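Local coordinates for Alpha/beta hydrolase fold-3 domain protein (Sulfolobus islandicus, PDB 5LK6) that probably hydrolyses carboxylic ester bonds, as a thermostable esterase or lipase of the alpha/beta hydrolase fold, at residues F15-G20 with K29-L34; G195-R200 with N271-F276; A37-E42 with F279-E284; L112-K117 with G207-R212. One frame throughout, in Å; residues are numbered along the deposited sequence.

Interaction 1. Residues F15-G20 with K29-L34; sequences FIVPIG and KIFRQL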
loop_
_atom_site.group_PDB
_atom_site.type_symbol
_atom_site.label_atom_id
_atom_site.label_comp_id
_atom_site.label_asym_id
_atom_site.label_seq_id
_atom_site.Cartn_x
_atom_site.Cartn_y
_atom_site.Cartn_z
ATOM N N PHE A 15 7.327 11.810 22.415
ATOM C CA PHE A 15 7.848 10.621 21.700
ATOM C C PHE A 15 8.984 11.046 20.726
ATOM O O PHE A 15 8.764 11.788 19.747
ATOM C CB PHE A 15 6.692 9.929 20.991
ATOM C CG PHE A 15 7.043 8.700 20.237
ATOM C CD1 PHE A 15 6.993 7.453 20.867
ATOM C CD2 PHE A 15 7.276 8.757 18.873
ATOM C CE1 PHE A 15 7.275 6.296 20.166
ATOM C CE2 PHE A 15 7.544 7.608 18.144
ATOM C CZ PHE A 15 7.555 6.381 18.785
ATOM N N ILE A 16 10.204 10.609 21.053
ATOM C CA ILE A 16 11.408 11.072 20.395
ATOM C C ILE A 16 12.587 10.151 20.674
ATOM O O ILE A 16 12.695 9.515 21.730
ATOM C CB ILE A 16 11.768 12.538 20.847
ATOM C CG1 ILE A 16 12.653 13.288 19.779
ATOM C CG2 ILE A 16 12.353 12.552 22.286
ATOM C CD1 ILE A 16 12.134 13.416 18.317
ATOM N N VAL A 17 13.496 10.115 19.722
ATOM C CA VAL A 17 14.819 9.593 19.979
ATOM C C VAL A 17 15.758 10.794 19.861
ATOM O O VAL A 17 15.902 11.346 18.757
ATOM C CB VAL A 17 15.200 8.488 18.998
ATOM C CG1 VAL A 17 16.562 7.953 19.366
ATOM C CG2 VAL A 17 14.166 7.379 19.026
ATOM N N PRO A 18 16.379 11.215 20.993
ATOM C CA PRO A 18 17.183 12.479 21.034
ATOM C C PRO A 18 18.558 12.389 20.384
ATOM O O PRO A 18 19.547 12.703 21.034
ATOM C CB PRO A 18 17.310 12.764 22.537
ATOM C CG PRO A 18 17.251 11.382 23.172
ATOM C CD PRO A 18 16.361 10.516 22.311
ATOM N N ILE A 19 18.600 11.999 19.109
ATOM C CA ILE A 19 19.815 11.859 18.288
ATOM C C ILE A 19 20.600 13.166 18.283
ATOM O O ILE A 19 20.025 14.248 18.104
ATOM C CB ILE A 19 19.433 11.574 16.814
ATOM C CG1 ILE A 19 18.671 10.257 16.646
ATOM C CG2 ILE A 19 20.630 11.599 15.881
ATOM C CD1 ILE A 19 19.350 9.094 17.288
ATOM N N GLY A 20 21.908 13.073 18.492
ATOM C CA GLY A 20 22.740 14.264 18.601
ATOM C C GLY A 20 22.586 15.128 19.855
ATOM O O GLY A 20 23.256 16.127 19.915
ATOM N N LYS A 29 19.755 2.903 23.775
ATOM C CA LYS A 29 18.888 2.388 24.813
ATOM C C LYS A 29 17.481 2.926 24.535
ATOM O O LYS A 29 16.504 2.135 24.462
ATOM C CB LYS A 29 19.448 2.609 26.262
ATOM C CG LYS A 29 18.470 2.470 27.475
ATOM C CD LYS A 29 18.912 1.569 28.685
ATOM C CE LYS A 29 20.113 2.053 29.523
ATOM N NZ LYS A 29 19.710 2.826 30.739
ATOM N N ILE A 30 17.363 4.230 24.312
ATOM C CA ILE A 30 16.033 4.821 24.084
ATOM C C ILE A 30 15.312 4.186 22.861
ATOM O O ILE A 30 14.110 3.893 22.957
ATOM C CB ILE A 30 16.087 6.358 23.978
ATOM C CG1 ILE A 30 16.448 6.930 25.342
ATOM C CG2 ILE A 30 14.745 6.920 23.484
ATOM C CD1 ILE A 30 16.786 8.402 25.306
ATOM N N PHE A 31 16.035 3.921 21.756
ATOM C CA PHE A 31 15.375 3.317 20.613
ATOM C C PHE A 31 14.983 1.851 20.892
ATOM O O PHE A 31 13.888 1.451 20.505
ATOM C CB PHE A 31 16.190 3.455 19.331
ATOM C CG PHE A 31 15.608 2.712 18.181
ATOM C CD1 PHE A 31 14.588 3.283 17.425
ATOM C CD2 PHE A 31 16.008 1.412 17.918
ATOM C CE1 PHE A 31 13.989 2.581 16.404
ATOM C CE2 PHE A 31 15.408 0.685 16.915
ATOM C CZ PHE A 31 14.410 1.283 16.148
ATOM N N ARG A 32 15.881 1.065 21.512
ATOM C CA ARG A 32 15.555 -0.285 22.059
ATOM C C ARG A 32 14.259 -0.298 22.854
ATOM O O ARG A 32 13.471 -1.196 22.616
ATOM C CB ARG A 32 16.631 -0.849 23.010
ATOM C CG ARG A 32 17.625 -1.828 22.439
ATOM C CD ARG A 32 18.087 -2.867 23.469
ATOM N NE ARG A 32 19.144 -3.705 22.869
ATOM C CZ ARG A 32 19.316 -5.046 22.990
ATOM N NH1 ARG A 32 18.484 -5.837 23.711
ATOM N NH2 ARG A 32 20.365 -5.607 22.352
ATOM N N GLN A 33 14.074 0.651 23.791
ATOM C CA GLN A 33 12.881 0.710 24.626
ATOM C C GLN A 33 11.647 0.992 23.809
ATOM O O GLN A 33 10.640 0.337 24.001
ATOM C CB GLN A 33 12.928 1.824 25.655
ATOM C CG GLN A 33 13.584 1.479 26.977
ATOM C CD GLN A 33 14.233 2.700 27.737
ATOM O OE1 GLN A 33 14.051 3.920 27.414
ATOM N NE2 GLN A 33 15.031 2.347 28.743
ATOM N N LEU A 34 11.697 2.012 22.944
ATOM C CA LEU A 34 10.539 2.344 22.099
ATOM C C LEU A 34 10.087 1.195 21.169
ATOM O O LEU A 34 8.896 1.016 20.960
ATOM C CB LEU A 34 10.797 3.608 21.275
ATOM C CG LEU A 34 10.939 4.891 22.104
ATOM C CD1 LEU A 34 11.191 6.055 21.147
ATOM C CD2 LEU A 34 9.750 5.170 23.030
#

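Interaction 2. Residues G195-R200 with N271-F276; sequences GFFLTR and NVIHGF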
loop_
_atom_site.group_PDB
_atom_site.type_symbol
_atom_site.label_atom_id
_atom_site.label_comp_id
_atom_site.label_asym_id
_atom_site.label_seq_id
_atom_site.Cartn_x
_atom_site.Cartn_y
_atom_site.Cartn_z
ATOM N N GLY A 195 10.537 18.614 13.430
ATOM C CA GLY A 195 9.252 18.315 14.042
ATOM C C GLY A 195 8.509 17.054 13.589
ATOM O O GLY A 195 7.397 16.832 14.041
ATOM N N PHE A 196 9.095 16.227 12.733
ATOM C CA PHE A 196 8.426 15.004 12.312
ATOM C C PHE A 196 9.259 13.767 12.614
ATOM O O PHE A 196 9.368 12.852 11.818
ATOM C CB PHE A 196 8.092 15.112 10.813
ATOM C CG PHE A 196 7.124 16.228 10.473
ATOM C CD1 PHE A 196 7.576 17.475 10.176
ATOM C CD2 PHE A 196 5.783 16.018 10.492
ATOM C CE1 PHE A 196 6.709 18.506 9.829
ATOM C CE2 PHE A 196 4.912 17.040 10.146
ATOM C CZ PHE A 196 5.364 18.300 9.823
ATOM N N PHE A 197 9.857 13.770 13.789
ATOM C CA PHE A 197 10.477 12.632 14.389
ATOM C C PHE A 197 11.870 12.397 13.832
ATOM O O PHE A 197 12.810 12.354 14.591
ATOM C CB PHE A 197 9.570 11.410 14.338
ATOM C CG PHE A 197 10.110 10.215 15.100
ATOM C CD1 PHE A 197 9.994 10.137 16.480
ATOM C CD2 PHE A 197 10.730 9.161 14.424
ATOM C CE1 PHE A 197 10.483 9.044 17.156
ATOM C CE2 PHE A 197 11.230 8.076 15.119
ATOM C CZ PHE A 197 11.125 8.025 16.481
ATOM N N LEU A 198 12.019 12.194 12.538
ATOM C CA LEU A 198 13.320 12.221 11.901
ATOM C C LEU A 198 13.525 13.667 11.416
ATOM O O LEU A 198 12.672 14.217 10.719
ATOM C CB LEU A 198 13.441 11.196 10.760
ATOM C CG LEU A 198 14.702 11.291 9.896
ATOM C CD1 LEU A 198 15.919 10.890 10.705
ATOM C CD2 LEU A 198 14.623 10.463 8.622
ATOM N N THR A 199 14.659 14.260 11.810
ATOM C CA THR A 199 15.028 15.638 11.495
ATOM C C THR A 199 16.265 15.728 10.665
ATOM O O THR A 199 17.072 14.802 10.640
ATOM C CB THR A 199 15.303 16.466 12.778
ATOM O OG1 THR A 199 16.516 16.052 13.437
ATOM C CG2 THR A 199 14.163 16.344 13.700
ATOM N N ARG A 200 16.422 16.866 10.013
ATOM C CA ARG A 200 17.613 17.124 9.237
ATOM C C ARG A 200 18.859 17.007 10.156
ATOM O O ARG A 200 19.853 16.420 9.750
ATOM C CB ARG A 200 17.551 18.492 8.560
ATOM C CG ARG A 200 18.392 18.663 7.295
ATOM C CD ARG A 200 18.767 20.127 7.167
ATOM N NE ARG A 200 18.940 20.607 5.780
ATOM C CZ ARG A 200 18.181 21.529 5.138
ATOM N NH1 ARG A 200 17.079 22.135 5.705
ATOM N NH2 ARG A 200 18.552 21.852 3.883
ATOM N N ASN A 271 -0.125 10.848 5.696
ATOM C CA ASN A 271 -0.436 11.236 7.060
ATOM C C ASN A 271 0.538 10.692 8.159
ATOM O O ASN A 271 0.234 10.859 9.339
ATOM C CB ASN A 271 -1.875 10.839 7.416
ATOM C CG ASN A 271 -2.861 11.051 6.265
ATOM O OD1 ASN A 271 -3.440 10.103 5.689
ATOM N ND2 ASN A 271 -3.052 12.292 5.928
ATOM N N VAL A 272 1.667 10.069 7.775
ATOM C CA VAL A 272 2.572 9.443 8.731
ATOM C C VAL A 272 4.006 9.895 8.577
ATOM O O VAL A 272 4.390 10.640 7.633
ATOM C CB VAL A 272 2.550 7.894 8.667
ATOM C CG1 VAL A 272 1.138 7.358 8.911
ATOM C CG2 VAL A 272 3.135 7.384 7.367
ATOM N N ILE A 273 4.803 9.438 9.527
ATOM C CA ILE A 273 6.168 9.889 9.695
ATOM C C ILE A 273 7.154 8.778 9.386
ATOM O O ILE A 273 6.812 7.610 9.275
ATOM C CB ILE A 273 6.405 10.377 11.119
ATOM C CG1 ILE A 273 5.950 9.356 12.164
ATOM C CG2 ILE A 273 5.647 11.669 11.343
ATOM C CD1 ILE A 273 6.619 9.514 13.501
ATOM N N HIS A 274 8.387 9.180 9.208
ATOM C CA HIS A 274 9.467 8.221 9.072
ATOM C C HIS A 274 9.475 7.225 10.209
ATOM O O HIS A 274 9.202 7.568 11.306
ATOM C CB HIS A 274 10.795 8.968 9.094
ATOM C CG HIS A 274 11.938 8.155 8.602
ATOM N ND1 HIS A 274 12.185 7.960 7.262
ATOM C CD2 HIS A 274 12.902 7.490 9.269
ATOM C CE1 HIS A 274 13.266 7.229 7.123
ATOM N NE2 HIS A 274 13.720 6.929 8.326
ATOM N N GLY A 275 9.824 5.987 9.939
ATOM C CA GLY A 275 9.988 4.966 10.993
ATOM C C GLY A 275 8.703 4.317 11.506
ATOM O O GLY A 275 8.763 3.541 12.452
ATOM N N PHE A 276 7.565 4.610 10.888
ATOM C CA PHE A 276 6.284 4.180 11.392
ATOM C C PHE A 276 6.069 2.642 11.513
ATOM O O PHE A 276 5.272 2.227 12.331
ATOM C CB PHE A 276 5.094 4.876 10.647
ATOM C CG PHE A 276 4.816 4.377 9.238
ATOM C CD1 PHE A 276 5.577 4.793 8.159
ATOM C CD2 PHE A 276 3.725 3.559 8.985
ATOM C CE1 PHE A 276 5.317 4.358 6.886
ATOM C CE2 PHE A 276 3.455 3.100 7.697
ATOM C CZ PHE A 276 4.265 3.501 6.641
HETATM O O HOH W 1 9.128 11.822 9.295
#

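Interaction 3. Residues A37-E42 with F279-E284; sequences AAPKVE and FFPLIE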
loop_
_atom_site.group_PDB
_atom_site.type_symbol
_atom_site.label_atom_id
_atom_site.label_comp_id
_atom_site.label_asym_id
_atom_site.label_seq_id
_atom_site.Cartn_x
_atom_site.Cartn_y
_atom_site.Cartn_z
ATOM N N ALA A 37 8.467 -2.050 23.008
ATOM C CA ALA A 37 7.055 -1.932 23.351
ATOM C C ALA A 37 6.112 -2.743 22.445
ATOM O O ALA A 37 4.999 -3.003 22.812
ATOM C CB ALA A 37 6.624 -0.451 23.341
ATOM N N ALA A 38 6.514 -3.072 21.238
ATOM C CA ALA A 38 5.685 -3.911 20.376
ATOM C C ALA A 38 5.644 -5.371 20.892
ATOM O O ALA A 38 6.640 -5.895 21.308
ATOM C CB ALA A 38 6.152 -3.841 18.911
ATOM N N PRO A 39 4.478 -6.015 20.855
ATOM C CA PRO A 39 4.472 -7.454 21.071
ATOM C C PRO A 39 5.209 -8.253 19.972
ATOM O O PRO A 39 5.414 -7.792 18.844
ATOM C CB PRO A 39 2.978 -7.778 21.013
ATOM C CG PRO A 39 2.464 -6.805 19.973
ATOM C CD PRO A 39 3.128 -5.542 20.465
ATOM N N LYS A 40 5.570 -9.472 20.333
ATOM C CA LYS A 40 6.250 -10.409 19.449
ATOM C C LYS A 40 5.291 -11.525 19.022
ATOM O O LYS A 40 5.039 -12.409 19.805
ATOM C CB LYS A 40 7.407 -11.031 20.235
ATOM C CG LYS A 40 8.447 -10.016 20.636
ATOM C CD LYS A 40 9.613 -10.634 21.356
ATOM C CE LYS A 40 10.571 -9.546 21.772
ATOM N NZ LYS A 40 11.920 -10.151 21.946
ATOM N N VAL A 41 4.757 -11.510 17.807
ATOM C CA VAL A 41 3.919 -12.659 17.399
ATOM C C VAL A 41 4.736 -13.960 17.466
ATOM O O VAL A 41 5.924 -13.917 17.217
ATOM C CB VAL A 41 3.231 -12.467 16.025
ATOM C CG1 VAL A 41 2.359 -11.233 16.093
ATOM C CG2 VAL A 41 4.237 -12.335 14.884
ATOM N N GLU A 42 4.102 -15.077 17.870
ATOM C CA GLU A 42 4.729 -16.413 17.823
ATOM C C GLU A 42 4.922 -16.743 16.353
ATOM O O GLU A 42 4.086 -16.416 15.558
ATOM C CB GLU A 42 3.872 -17.488 18.472
ATOM C CG GLU A 42 4.323 -18.082 19.820
ATOM C CD GLU A 42 3.413 -19.285 20.238
ATOM O OE1 GLU A 42 3.284 -20.271 19.446
ATOM O OE2 GLU A 42 2.790 -19.237 21.343
ATOM N N PHE A 279 6.831 1.223 14.963
ATOM C CA PHE A 279 5.857 1.601 15.981
ATOM C C PHE A 279 4.467 1.250 15.544
ATOM O O PHE A 279 3.488 1.963 15.862
ATOM C CB PHE A 279 6.002 3.075 16.318
ATOM C CG PHE A 279 7.404 3.452 16.498
ATOM C CD1 PHE A 279 8.132 2.866 17.478
ATOM C CD2 PHE A 279 8.054 4.297 15.584
ATOM C CE1 PHE A 279 9.504 3.161 17.603
ATOM C CE2 PHE A 279 9.403 4.609 15.709
ATOM C CZ PHE A 279 10.132 4.038 16.724
ATOM N N PHE A 280 4.369 0.087 14.907
ATOM C CA PHE A 280 3.080 -0.396 14.407
ATOM C C PHE A 280 1.958 -0.520 15.448
ATOM O O PHE A 280 0.829 -0.352 15.074
ATOM C CB PHE A 280 3.222 -1.686 13.580
ATOM C CG PHE A 280 3.686 -2.902 14.367
ATOM C CD1 PHE A 280 2.775 -3.671 15.087
ATOM C CD2 PHE A 280 5.017 -3.314 14.326
ATOM C CE1 PHE A 280 3.207 -4.806 15.786
ATOM C CE2 PHE A 280 5.453 -4.428 15.012
ATOM C CZ PHE A 280 4.551 -5.173 15.753
ATOM N N PRO A 281 2.258 -0.778 16.747
ATOM C CA PRO A 281 1.143 -0.799 17.707
ATOM C C PRO A 281 0.503 0.545 17.967
ATOM O O PRO A 281 -0.670 0.597 18.244
ATOM C CB PRO A 281 1.773 -1.334 19.004
ATOM C CG PRO A 281 3.068 -1.917 18.616
ATOM C CD PRO A 281 3.522 -1.137 17.417
ATOM N N LEU A 282 1.273 1.615 17.885
ATOM C CA LEU A 282 0.767 2.977 18.055
ATOM C C LEU A 282 0.301 3.618 16.744
ATOM O O LEU A 282 -0.413 4.576 16.751
ATOM C CB LEU A 282 1.901 3.847 18.615
ATOM C CG LEU A 282 2.157 4.008 20.116
ATOM C CD1 LEU A 282 1.524 2.901 20.952
ATOM C CD2 LEU A 282 3.666 4.150 20.382
ATOM N N ILE A 283 0.797 3.145 15.618
ATOM C CA ILE A 283 0.550 3.774 14.318
ATOM C C ILE A 283 0.028 2.647 13.431
ATOM O O ILE A 283 0.814 1.941 12.796
ATOM C CB ILE A 283 1.877 4.399 13.774
ATOM C CG1 ILE A 283 2.387 5.459 14.724
ATOM C CG2 ILE A 283 1.673 5.023 12.422
ATOM C CD1 ILE A 283 3.646 6.185 14.261
ATOM N N GLU A 284 -1.284 2.447 13.466
ATOM C CA GLU A 284 -1.977 1.361 12.755
ATOM C C GLU A 284 -1.508 1.224 11.286
ATOM O O GLU A 284 -1.398 0.121 10.769
ATOM C CB GLU A 284 -3.548 1.512 12.920
ATOM C CG GLU A 284 -4.556 0.733 11.985
ATOM C CD GLU A 284 -5.003 -0.689 12.474
ATOM O OE1 GLU A 284 -4.499 -1.129 13.561
ATOM O OE2 GLU A 284 -5.862 -1.374 11.776
#

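Interaction 4. Residues L112-K117 with G207-R212; sequences LAPEYK and GSQYLR. With SO4 (sulfate ion), chain E.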
loop_
_atom_site.group_PDB
_atom_site.type_symbol
_atom_site.label_atom_id
_atom_site.label_comp_id
_atom_site.label_asym_id
_atom_site.label_seq_id
_atom_site.Cartn_x
_atom_site.Cartn_y
_atom_site.Cartn_z
ATOM N N LEU A 112 28.037 -1.507 13.206
ATOM C CA LEU A 112 27.540 -0.134 13.366
ATOM C C LEU A 112 28.617 0.940 13.588
ATOM O O LEU A 112 29.706 0.701 14.162
ATOM C CB LEU A 112 26.580 -0.085 14.530
ATOM C CG LEU A 112 25.375 -1.045 14.488
ATOM C CD1 LEU A 112 24.608 -1.210 15.813
ATOM C CD2 LEU A 112 24.458 -0.543 13.375
ATOM N N ALA A 113 28.291 2.135 13.149
ATOM C CA ALA A 113 29.066 3.288 13.454
ATOM C C ALA A 113 28.631 3.770 14.830
ATOM O O ALA A 113 27.537 3.428 15.284
ATOM C CB ALA A 113 28.802 4.348 12.415
ATOM N N PRO A 114 29.476 4.536 15.528
ATOM C CA PRO A 114 30.769 5.034 15.050
ATOM C C PRO A 114 31.937 4.071 15.112
ATOM O O PRO A 114 33.012 4.411 14.594
ATOM C CB PRO A 114 31.044 6.204 15.990
ATOM C CG PRO A 114 30.426 5.757 17.253
ATOM C CD PRO A 114 29.138 5.117 16.826
ATOM N N GLU A 115 31.758 2.884 15.691
ATOM C CA GLU A 115 32.893 1.995 15.865
ATOM C C GLU A 115 33.379 1.500 14.535
ATOM O O GLU A 115 34.566 1.438 14.323
ATOM C CB GLU A 115 32.704 0.888 16.937
ATOM C CG GLU A 115 31.296 0.336 17.327
ATOM C CD GLU A 115 30.245 1.274 18.045
ATOM O OE1 GLU A 115 30.095 1.241 19.322
ATOM O OE2 GLU A 115 29.501 1.964 17.278
ATOM N N TYR A 116 32.474 1.231 13.609
ATOM C CA TYR A 116 32.841 0.819 12.276
ATOM C C TYR A 116 32.206 1.761 11.305
ATOM O O TYR A 116 30.969 1.927 11.232
ATOM C CB TYR A 116 32.418 -0.650 11.976
ATOM C CG TYR A 116 32.964 -1.607 12.978
ATOM C CD1 TYR A 116 34.278 -2.105 12.862
ATOM C CD2 TYR A 116 32.204 -1.962 14.100
ATOM C CE1 TYR A 116 34.807 -2.962 13.827
ATOM C CE2 TYR A 116 32.722 -2.800 15.081
ATOM C CZ TYR A 116 34.009 -3.294 14.932
ATOM O OH TYR A 116 34.480 -4.110 15.890
ATOM N N LYS A 117 33.063 2.337 10.497
ATOM C CA LYS A 117 32.682 3.375 9.562
ATOM C C LYS A 117 32.300 2.749 8.243
ATOM O O LYS A 117 32.643 1.641 7.954
ATOM C CB LYS A 117 33.864 4.319 9.314
ATOM C CG LYS A 117 34.548 4.879 10.565
ATOM C CD LYS A 117 33.722 5.943 11.241
ATOM C CE LYS A 117 34.481 6.537 12.394
ATOM N NZ LYS A 117 33.495 7.073 13.381
ATOM N N GLY A 207 25.380 10.927 9.611
ATOM C CA GLY A 207 26.453 10.910 8.647
ATOM C C GLY A 207 27.772 11.263 9.289
ATOM O O GLY A 207 28.797 10.758 8.889
ATOM N N SER A 208 27.734 12.111 10.324
ATOM C CA SER A 208 28.955 12.506 11.041
ATOM C C SER A 208 29.565 11.266 11.672
ATOM O O SER A 208 30.753 11.212 11.825
ATOM C CB SER A 208 28.689 13.646 12.075
ATOM O OG SER A 208 28.215 13.201 13.390
ATOM N N GLN A 209 28.747 10.277 12.044
ATOM C CA GLN A 209 29.250 9.082 12.684
ATOM C C GLN A 209 29.697 7.984 11.687
ATOM O O GLN A 209 30.678 7.265 11.955
ATOM C CB GLN A 209 28.258 8.527 13.667
ATOM C CG GLN A 209 27.766 9.434 14.790
ATOM C CD GLN A 209 28.853 9.964 15.714
ATOM O OE1 GLN A 209 29.195 11.152 15.616
ATOM N NE2 GLN A 209 29.379 9.123 16.643
ATOM N N TYR A 210 29.000 7.850 10.565
ATOM C CA TYR A 210 29.233 6.731 9.640
ATOM C C TYR A 210 30.269 7.088 8.557
ATOM O O TYR A 210 31.183 6.296 8.302
ATOM C CB TYR A 210 27.896 6.369 9.003
ATOM C CG TYR A 210 27.786 5.265 7.989
ATOM C CD1 TYR A 210 28.190 3.999 8.265
ATOM C CD2 TYR A 210 27.171 5.492 6.779
ATOM C CE1 TYR A 210 28.066 2.980 7.317
ATOM C CE2 TYR A 210 27.017 4.481 5.824
ATOM C CZ TYR A 210 27.462 3.221 6.096
ATOM O OH TYR A 210 27.270 2.217 5.165
ATOM N N LEU A 211 30.138 8.281 7.942
ATOM C CA LEU A 211 30.965 8.670 6.791
ATOM C C LEU A 211 32.364 9.072 7.238
ATOM O O LEU A 211 32.568 9.487 8.378
ATOM C CB LEU A 211 30.284 9.753 5.984
ATOM C CG LEU A 211 28.900 9.405 5.416
ATOM C CD1 LEU A 211 28.311 10.540 4.634
ATOM C CD2 LEU A 211 28.968 8.207 4.502
ATOM N N ARG A 212 33.340 8.837 6.376
ATOM C CA ARG A 212 34.731 9.151 6.704
ATOM C C ARG A 212 35.212 10.520 6.234
ATOM O O ARG A 212 36.107 11.123 6.845
ATOM C CB ARG A 212 35.659 8.111 6.088
ATOM C CG ARG A 212 35.395 6.655 6.491
ATOM C CD ARG A 212 36.156 5.712 5.572
ATOM N NE ARG A 212 35.697 5.806 4.190
ATOM C CZ ARG A 212 35.949 4.919 3.236
ATOM N NH1 ARG A 212 36.667 3.814 3.474
ATOM N NH2 ARG A 212 35.451 5.134 2.018
HETATM S S SO4 E . 36.884 1.865 0.246
HETATM O O1 SO4 E . 37.167 1.670 1.672
HETATM O O2 SO4 E . 36.129 0.604 -0.168
HETATM O O3 SO4 E . 36.238 3.226 0.100
HETATM O O4 SO4 E . 38.088 2.087 -0.557
HETATM O O HOH W 2 33.400 9.454 11.524
#

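Interaction 1. Residues F15-G20 with K29-L34
Val17 and Pro18 meet helix 24-36 from a sharply bent loop, an inverse gamma turn centred on Pro18 and closed by Ile19 N donating to Val17 O at 2.8 Å. Proline suits the middle of this turn, because its ring already restricts phi to the range the turn needs. The ring and Ile30 reach toward each other tip to tip, Pro18 CD lying 3.7 Å from Ile30 CD1. The other branch of the isoleucine, CG2, is anti to the backbone N and meets the carbonyl oxygen Ile16 O at 3.7 Å. One helical turn further on, Leu34 forks between three residues: CD1 lies 3.8 Å from Ile16 O and 3.9 Å from Val17 CG2, while CD2 approaches Phe15 CE1 obliquely at 3.9 Å. In Phe15, CG is anti to the backbone N (chi1 -179°), which sets the ring on the side of Leu34. Val17 CG2 also comes near the edge of the Phe31 ring. An alanine in place of Ile30 would probably leave the Pro18 ring without this apolar partner and open a gap beside Ile16 O. No hydrogen bond joins the two segments. Apolar side chains therefore suit both sides, and their chemistry implies that the loop after helix 5-12 is held against helix 24-36 by burial of apolar surface and complementary shape.

Interaction 2. Residues G195-R200 with N271-F276
Phe196 faces Ile273 with its backbone and the base of its side chain: CB lies 4.3 Å from Ile273 CG2, which sits at the edge of the phenyl ring. A water bridges the segments, donating to Phe196 O at 2.7 Å and accepting from His274 N at 2.7 Å; Phe196 O also accepts from Leu198 N, and no direct hydrogen bond joins the segments. Phe197 follows. Its CB touches Ile273 CD1 at 3.6 Å, the two side chains crossing at about a right angle, and ring atom CD2 lies 3.8 Å from His274 O. Ile273 CG1 lies between the backbone N and the carbonyl carbon (chi1 51°), and from CG1, so placed, CD1 meets Phe197 CB. Leu198 comes next and makes a CH-pi contact: its CD2 stands 3.5 Å from the centroid of the His274 imidazole, 9° off the ring normal. Leucine suits this place, since a methyl can cover an aromatic face without competing for its nitrogens. Thr199 then ends the loop as N-cap of helix 200-210. The imidazole ND1 is hydrogen-bonded to Asp244 OD2 and the ring touches Ser151, a geometry consistent with the Ser-His-Asp triad of alpha/beta hydrolases. An alanine in place of His274 would probably leave Asp244 OD2 without this N-H mate and Leu198 CD2 without the flat surface it covers. The chemistry implies a division of labour: Leu198, covering one face, is likely to limit tilting of the ring, while the polar bond to Asp244 would hold its rotation.

Interaction 3. Residues A37-E42 with F279-E284
Ala38 packs against both Phe280 and Pro281 where two connecting loops of the alpha/beta hydrolase fold meet, one running from helix 24-36 to strand 46-52, the other leading into helix 285-302. The methyl of Ala38 points at the second loop, with CB 3.6 Å from Pro281 CG and 3.8 Å from Phe280 CZ. It approaches the phenyl ring obliquely, and a side chain this small lets the two backbones come close. Phe280 sends its ring across from the side, with CG between the backbone N and the carbonyl carbon (chi1 66°). The far atom of the ring, CZ, reaches the first loop, where Pro39 O lies near the ring plane at its edge, 4.1 Å from CZ. The two prolines slide past each other in opposite directions, Pro39 CD to Pro281 CG being 4.1 Å. The side-chain contacts are apolar, and no hydrogen bond crosses. The second loop holds its own shape through Ile283 N donating to Phe279 O at 2.9 Å, while Phe280 packs on Ile290 of helix 285-302 and Ala38 on Pro92 of helix 91-101. Rigid rings suit such a junction: Pro281 CD lies over one face of the Phe280 ring, 3.4 Å above its plane and offset toward the rim.

Interaction 4. Residues L112-K117 with G207-R212
Lys117 leaves its backbone with CG anti to the carbonyl carbon (chi1 -51°) and bends at once at CD (chi2 -74°), folding the chain back over Gln209 and Tyr210; the rest is extended and carries NZ to three acceptors. It donates to Pro114 O at 3.0 Å, on a lone pair in the carbonyl plane, to Gln209 O at 3.2 Å, with the donor tilted 17° from the plane, and to a water at 3.0 Å. That water in turn donates to Ser208 O and Leu211 O. A lysine suits this spot because carbonyls at the C-terminal end of helix 200-210 carry partial negative charge, which would probably stabilise the ammonium. Beside it the small Ala113 CB sits 3.5 Å from Gln209 O. Pro114, which follows a cis peptide bond, lies alongside the Gln209 side chain with CB 3.4 Å from NE2. Further along, Arg212 CG packs against Lys117 CB, while its guanidinium binds a sulfate, probably from the crystallisation liquor, at its edge and in plane: NH1 meets O1 at 2.8 Å and NH2 meets O3 at 2.8 Å. Arg221 also binds the ion, and NH2 pairs with Asp216. The Leu-Ala-Pro-Glu turn, whose Glu115 is salt-bridged to Arg28, resembles one that follows a strand of the sheet in hormone-sensitive-lipase-like esterases, and here it meets a helix C-terminus whose Gln209 carbonyl accepts from a lysine.

Interactions 1, 2 and 3 form one continuous apolar cluster in which three phenylalanines meet. Phe15 CE2 of interaction 1 lies 3.4 Å from Phe197 CE1 of interaction 2, and Phe15 CZ lies 3.7 Å from Phe279 CG of interaction 3, whose CE2 is in turn 3.9 Å from Phe197 CZ. Segment 15-20 thus packs on the loop whose Leu198 covers one face of His274, the likely catalytic histidine. Interaction 4 stands apart: its nearest atoms are about 8 Å from those of interactions 1 and 2, and its centre is 22 Å from that of interaction 2. Helix 200-210 nevertheless connects interactions 2 and 4, starting beside Thr199 and ending in interaction 4.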